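Local coordinates for epsin-3 (Saccharomyces cerevisiae, PDB 3ONK), which helps recruit clathrin to the Golgi network and endosomes, binding phosphoinositide-rich membranes through its ENTH domain, the all-helical part described here, at residues 8-13 and 45-50; 51-56 and 72-77. All coordinates share one frame; numbering follows the deposited sequence.

Contact 1 of 2, residues 8-13 and 45-50; sequences NYTEME and REEILS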
loop_
_atom_site.group_PDB
_atom_site.type_symbol
_atom_site.label_atom_id
_atom_site.label_comp_id
_atom_site.label_asym_id
_atom_site.label_seq_id
_atom_site.Cartn_x
_atom_site.Cartn_y
_atom_site.Cartn_z
ATOM N N ASN A 8 17.293 8.812 10.027
ATOM C CA ASN A 8 17.898 7.821 9.141
ATOM C C ASN A 8 17.078 6.548 9.073
ATOM O O ASN A 8 16.805 5.916 10.087
ATOM C CB ASN A 8 19.323 7.491 9.574
ATOM C CG ASN A 8 20.238 8.702 9.533
ATOM O OD1 ASN A 8 20.442 9.311 8.481
ATOM N ND2 ASN A 8 20.782 9.062 10.683
ATOM N N TYR A 9 16.698 6.162 7.869
ATOM C CA TYR A 9 15.826 5.020 7.707
ATOM C C TYR A 9 16.530 3.696 8.009
ATOM O O TYR A 9 17.659 3.484 7.605
ATOM C CB TYR A 9 15.218 5.057 6.312
ATOM C CG TYR A 9 14.458 6.348 6.092
ATOM C CD1 TYR A 9 14.981 7.363 5.300
ATOM C CD2 TYR A 9 13.241 6.567 6.719
ATOM C CE1 TYR A 9 14.300 8.546 5.111
ATOM C CE2 TYR A 9 12.543 7.747 6.541
ATOM C CZ TYR A 9 13.079 8.737 5.736
ATOM O OH TYR A 9 12.393 9.918 5.558
ATOM N N THR A 10 15.865 2.819 8.753
ATOM C CA THR A 10 16.355 1.458 8.911
ATOM C C THR A 10 16.280 0.770 7.540
ATOM O O THR A 10 15.674 1.290 6.589
ATOM C CB THR A 10 15.509 0.649 9.911
ATOM O OG1 THR A 10 14.188 0.499 9.382
ATOM C CG2 THR A 10 15.427 1.355 11.267
ATOM N N GLU A 11 16.902 -0.395 7.450
ATOM C CA GLU A 11 16.910 -1.179 6.223
ATOM C C GLU A 11 15.502 -1.369 5.690
ATOM O O GLU A 11 15.254 -1.182 4.501
ATOM C CB GLU A 11 17.511 -2.554 6.475
ATOM C CG GLU A 11 18.963 -2.687 6.131
ATOM C CD GLU A 11 19.351 -4.142 6.008
ATOM O OE1 GLU A 11 18.892 -4.814 5.044
ATOM O OE2 GLU A 11 20.091 -4.616 6.891
ATOM N N MET A 12 14.586 -1.749 6.576
ATOM C CA MET A 12 13.208 -2.011 6.161
ATOM C C MET A 12 12.468 -0.731 5.761
ATOM O O MET A 12 11.692 -0.727 4.811
ATOM C CB MET A 12 12.442 -2.776 7.246
ATOM C CG MET A 12 11.009 -3.158 6.866
ATOM S SD MET A 12 10.877 -4.161 5.366
ATOM C CE MET A 12 11.768 -5.649 5.798
ATOM N N GLU A 13 12.689 0.351 6.493
ATOM C CA GLU A 13 12.085 1.629 6.130
ATOM C C GLU A 13 12.644 2.098 4.783
ATOM O O GLU A 13 11.948 2.753 4.005
ATOM C CB GLU A 13 12.339 2.684 7.211
ATOM C CG GLU A 13 11.630 2.395 8.515
ATOM C CD GLU A 13 12.159 3.217 9.677
ATOM O OE1 GLU A 13 13.232 3.843 9.544
ATOM O OE2 GLU A 13 11.491 3.236 10.729
ATOM N N ARG A 45 7.113 -4.603 11.318
ATOM C CA ARG A 45 5.720 -4.409 10.953
ATOM C C ARG A 45 5.355 -2.940 11.214
ATOM O O ARG A 45 4.793 -2.266 10.354
ATOM C CB ARG A 45 4.799 -5.381 11.724
ATOM C CG ARG A 45 3.292 -5.206 11.452
ATOM C CD ARG A 45 2.429 -6.060 12.409
ATOM N NE ARG A 45 3.071 -7.344 12.571
ATOM C CZ ARG A 45 3.365 -7.924 13.722
ATOM N NH1 ARG A 45 3.017 -7.379 14.876
ATOM N NH2 ARG A 45 3.998 -9.089 13.697
ATOM N N GLU A 46 5.702 -2.433 12.393
ATOM C CA GLU A 46 5.431 -1.033 12.720
ATOM C C GLU A 46 6.224 -0.066 11.839
ATOM O O GLU A 46 5.708 0.978 11.438
ATOM C CB GLU A 46 5.701 -0.752 14.207
ATOM C CG GLU A 46 4.470 -0.260 14.977
ATOM C CD GLU A 46 4.512 -0.599 16.464
ATOM O OE1 GLU A 46 5.486 -1.258 16.898
ATOM O OE2 GLU A 46 3.572 -0.212 17.200
ATOM N N GLU A 47 7.471 -0.410 11.523
ATOM C CA GLU A 47 8.271 0.428 10.613
ATOM C C GLU A 47 7.598 0.586 9.267
ATOM O O GLU A 47 7.529 1.687 8.718
ATOM C CB GLU A 47 9.666 -0.160 10.400
ATOM C CG GLU A 47 10.536 -0.098 11.623
ATOM C CD GLU A 47 11.897 -0.719 11.410
ATOM O OE1 GLU A 47 12.594 -0.913 12.419
ATOM O OE2 GLU A 47 12.273 -1.020 10.251
ATOM N N ILE A 48 7.101 -0.529 8.747
ATOM C CA ILE A 48 6.456 -0.575 7.434
ATOM C C ILE A 48 5.186 0.252 7.456
ATOM O O ILE A 48 4.912 1.013 6.537
ATOM C CB ILE A 48 6.086 -2.037 7.049
ATOM C CG1 ILE A 48 7.344 -2.903 6.915
ATOM C CG2 ILE A 48 5.297 -2.082 5.770
ATOM C CD1 ILE A 48 7.039 -4.383 6.874
ATOM N N LEU A 49 4.418 0.084 8.526
ATOM C CA LEU A 49 3.169 0.802 8.736
ATOM C C LEU A 49 3.348 2.329 8.681
ATOM O O LEU A 49 2.713 3.013 7.879
ATOM C CB LEU A 49 2.605 0.398 10.101
ATOM C CG LEU A 49 1.093 0.392 10.298
ATOM C CD1 LEU A 49 0.474 -0.819 9.590
ATOM C CD2 LEU A 49 0.749 0.408 11.809
ATOM N N SER A 50 4.197 2.854 9.562
ATOM C CA SER A 50 4.529 4.270 9.568
ATOM C C SER A 50 4.814 4.765 8.162
ATOM O O SER A 50 4.173 5.697 7.671
ATOM C CB SER A 50 5.773 4.503 10.406
ATOM O OG SER A 50 5.679 3.795 11.627
#

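Contact 2 of 2, residues 51-56 and 72-77; sequences MIFRRF and QLLDYL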
loop_
_atom_site.group_PDB
_atom_site.type_symbol
_atom_site.label_atom_id
_atom_site.label_comp_id
_atom_site.label_asym_id
_atom_site.label_seq_id
_atom_site.Cartn_x
_atom_site.Cartn_y
_atom_site.Cartn_z
ATOM N N MET A 51 5.782 4.120 7.524
ATOM C CA MET A 51 6.272 4.531 6.222
ATOM C C MET A 51 5.170 4.565 5.158
ATOM O O MET A 51 5.103 5.503 4.357
ATOM C CB MET A 51 7.403 3.598 5.782
ATOM C CG MET A 51 8.657 3.658 6.654
ATOM S SD MET A 51 9.494 5.257 6.626
ATOM C CE MET A 51 9.363 5.686 4.901
ATOM N N ILE A 52 4.311 3.548 5.146
ATOM C CA ILE A 52 3.296 3.449 4.101
ATOM C C ILE A 52 2.257 4.552 4.202
ATOM O O ILE A 52 1.846 5.111 3.191
ATOM C CB ILE A 52 2.558 2.096 4.097
ATOM C CG1 ILE A 52 3.448 0.995 3.521
ATOM C CG2 ILE A 52 1.301 2.194 3.229
ATOM C CD1 ILE A 52 2.674 -0.276 3.133
ATOM N N PHE A 53 1.827 4.866 5.420
ATOM C CA PHE A 53 0.758 5.849 5.580
ATOM C C PHE A 53 1.275 7.288 5.559
ATOM O O PHE A 53 0.529 8.208 5.228
ATOM C CB PHE A 53 -0.073 5.567 6.827
ATOM C CG PHE A 53 -0.802 4.249 6.780
ATOM C CD1 PHE A 53 -1.624 3.937 5.708
ATOM C CD2 PHE A 53 -0.678 3.334 7.808
ATOM C CE1 PHE A 53 -2.308 2.728 5.655
ATOM C CE2 PHE A 53 -1.359 2.110 7.762
ATOM C CZ PHE A 53 -2.170 1.810 6.680
ATOM N N ARG A 54 2.549 7.482 5.896
ATOM C CA ARG A 54 3.170 8.796 5.754
ATOM C C ARG A 54 2.813 9.354 4.397
ATOM O O ARG A 54 2.576 10.543 4.242
ATOM C CB ARG A 54 4.689 8.717 5.894
ATOM C CG ARG A 54 5.133 8.410 7.312
ATOM C CD ARG A 54 6.630 8.537 7.508
ATOM N NE ARG A 54 6.981 8.215 8.888
ATOM C CZ ARG A 54 6.909 9.077 9.896
ATOM N NH1 ARG A 54 6.510 10.327 9.677
ATOM N NH2 ARG A 54 7.241 8.692 11.122
ATOM N N ARG A 55 2.764 8.467 3.413
ATOM C CA ARG A 55 2.473 8.860 2.045
ATOM C C ARG A 55 1.059 9.444 1.890
ATOM O O ARG A 55 0.881 10.489 1.257
ATOM C CB ARG A 55 2.698 7.671 1.105
ATOM C CG ARG A 55 4.003 7.755 0.311
ATOM C CD ARG A 55 5.224 7.937 1.220
ATOM N NE ARG A 55 5.976 6.692 1.401
ATOM C CZ ARG A 55 6.884 6.487 2.356
ATOM N NH1 ARG A 55 7.165 7.447 3.241
ATOM N NH2 ARG A 55 7.503 5.310 2.430
ATOM N N PHE A 56 0.070 8.782 2.492
ATOM C CA PHE A 56 -1.331 9.185 2.370
ATOM C C PHE A 56 -1.600 10.555 2.943
ATOM O O PHE A 56 -2.548 11.236 2.540
ATOM C CB PHE A 56 -2.250 8.179 3.069
ATOM C CG PHE A 56 -2.121 6.790 2.546
ATOM C CD1 PHE A 56 -1.339 6.529 1.432
ATOM C CD2 PHE A 56 -2.779 5.741 3.154
ATOM C CE1 PHE A 56 -1.213 5.246 0.941
ATOM C CE2 PHE A 56 -2.653 4.458 2.669
ATOM C CZ PHE A 56 -1.875 4.210 1.561
ATOM N N GLN A 72 -0.529 0.026 -4.121
ATOM C CA GLN A 72 -0.072 -1.231 -4.695
ATOM C C GLN A 72 0.643 -2.090 -3.664
ATOM O O GLN A 72 0.395 -3.281 -3.579
ATOM C CB GLN A 72 0.883 -0.988 -5.866
ATOM C CG GLN A 72 0.239 -0.482 -7.132
ATOM C CD GLN A 72 1.257 -0.235 -8.225
ATOM O OE1 GLN A 72 2.123 0.638 -8.097
ATOM N NE2 GLN A 72 1.161 -1.006 -9.315
ATOM N N LEU A 73 1.562 -1.491 -2.908
ATOM C CA LEU A 73 2.291 -2.228 -1.870
ATOM C C LEU A 73 1.350 -2.789 -0.807
ATOM O O LEU A 73 1.480 -3.935 -0.378
ATOM C CB LEU A 73 3.321 -1.323 -1.189
ATOM C CG LEU A 73 4.161 -1.940 -0.068
ATOM C CD1 LEU A 73 4.844 -3.246 -0.493
ATOM C CD2 LEU A 73 5.206 -0.931 0.425
ATOM N N LEU A 74 0.405 -1.961 -0.383
ATOM C CA LEU A 74 -0.498 -2.311 0.697
ATOM C C LEU A 74 -1.441 -3.420 0.236
ATOM O O LEU A 74 -1.818 -4.299 1.012
ATOM C CB LEU A 74 -1.261 -1.057 1.135
ATOM C CG LEU A 74 -1.892 -0.880 2.518
ATOM C CD1 LEU A 74 -0.961 -1.211 3.685
ATOM C CD2 LEU A 74 -2.408 0.559 2.636
ATOM N N ASP A 75 -1.795 -3.403 -1.044
ATOM C CA ASP A 75 -2.585 -4.493 -1.592
ATOM C C ASP A 75 -1.805 -5.804 -1.503
ATOM O O ASP A 75 -2.309 -6.832 -1.050
ATOM C CB ASP A 75 -2.947 -4.212 -3.052
ATOM C CG ASP A 75 -3.882 -5.260 -3.624
ATOM O OD1 ASP A 75 -5.047 -5.307 -3.189
ATOM O OD2 ASP A 75 -3.442 -6.060 -4.480
ATOM N N TYR A 76 -0.563 -5.762 -1.951
ATOM C CA TYR A 76 0.271 -6.951 -1.946
ATOM C C TYR A 76 0.415 -7.486 -0.519
ATOM O O TYR A 76 0.368 -8.690 -0.301
ATOM C CB TYR A 76 1.644 -6.628 -2.550
ATOM C CG TYR A 76 2.527 -7.837 -2.762
ATOM C CD1 TYR A 76 2.516 -8.533 -3.972
ATOM C CD2 TYR A 76 3.368 -8.291 -1.748
ATOM C CE1 TYR A 76 3.335 -9.638 -4.163
ATOM C CE2 TYR A 76 4.179 -9.397 -1.927
ATOM C CZ TYR A 76 4.158 -10.068 -3.130
ATOM O OH TYR A 76 4.967 -11.171 -3.298
ATOM N N LEU A 77 0.566 -6.583 0.448
ATOM C CA LEU A 77 0.848 -6.981 1.825
ATOM C C LEU A 77 -0.362 -7.615 2.476
ATOM O O LEU A 77 -0.245 -8.533 3.283
ATOM C CB LEU A 77 1.323 -5.796 2.658
ATOM C CG LEU A 77 2.689 -5.208 2.296
ATOM C CD1 LEU A 77 3.004 -4.024 3.204
ATOM C CD2 LEU A 77 3.797 -6.260 2.378
#

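Contact 1 of 2, residues 8-13 and 45-50
A capping box at the start of helix 11-19, the first helix of the modelled ENTH domain, meets the flank of helix 42-57 through the hydroxyl of T10 and the carboxylate of E47. T10 is the N-cap: its OG1 accepts a nearly straight bond from the backbone N of E13, and E13 OE1 accepts in turn from the backbone N of T10 at 2.9 Å, the N lying above the carboxylate plane. T10 OG1 also donates to E47 OE2 over 2.6 Å, tip to tip, from a point 60° out of that carboxylate's plane. E47 gets there by extending beyond CG, and on the way its CG and CB pass E13 at about a right angle, E13 OE2 lying 3.6 Å from E47 CG. E13 OE2 and E47 OE2, 4.4 Å apart, are like charges, which the nearby helix N-terminus may partly offset. An alanine in place of E47 would probably leave the T10 hydroxyl without its acceptor and open a gap beside E13 OE2 and M12 CB. Further along, the contact turns apolar: I35 of helix 29-38 touches both M12 and I48, and M12 CG, anti to the backbone N (chi1 -177°), lies 3.7 Å from I48 CG1.

Contact 2 of 2, residues 51-56 and 72-77
I52 and L74, on helices 42-57 and 64-80, carry most of a buried, wholly apolar contact about 2 Å from the centre of the chain (centre to centre). The tight part gathers round the tip of I52. Its CG1 lies anti to the carbonyl carbon (chi1 -75°), and from there CD1 runs out to meet three leucines of the other helix. L77 comes tip to tip, I52 CD1 to L77 CD1 at 3.8 Å, while L73 CD2 and L74 CD1 approach the same methyl obliquely. The other branch, I52 CG2, sits against both methyls of L74, 4.1 Å from L74 CD2. L74 divides its work: CD1 meets I52 CD1, while CD2, also near I52 CG2, lies closest to two phenylalanines. That methyl lies 3.7 Å from F53 CE1, where the two side chains cross at about a right angle, and 3.8 Å from F56 CZ, at the edge of the F56 ring and near its plane. The rings also meet each other, F56 CD2 touching the edge of F53 in the plane of its ring.

Away from this the contact is looser. R54 is the solvent-exposed residue and does not touch the opposite segment; Q72 and D75, only partly exposed, turn from it toward helix 113-127, and D75 makes a salt bridge to K79 on its own helix. L123 of helix 113-127 packs on L74, and I35 of helix 29-38 on L77, so neighbouring helices extend the apolar layer. The short axes run 11.1 Å apart at 141°, a spacing bridged by side-chain tips. Such roughly antiparallel packing of successive helices, joined by branched aliphatic and aromatic side chains, belongs to the hydrophobic core of the helical ENTH fold.

How the contacts relate
Helix 42-57 serves both contacts in succession: residues 45-50 receive the N-terminal end of helix 11-19 in contact 1, and residues 51-56 face helix 64-80 in contact 2. The centres are about 12 Å apart, but contact 1 is partly buried, about 14 Å from the centre of the chain, whereas contact 2 lies close to that centre. Side chains join them directly. E13 CG packs on M51 CG at 3.7 Å, Y9 CE2 comes to 3.9 Å from M51 SD, and I48 CG2 reaches L77 CD1 at 4.0 Å. Along helix 42-57 the contacts thus change from a polar bond to the capped start of helix 11-19, nearer the surface, to purely apolar packing in the core.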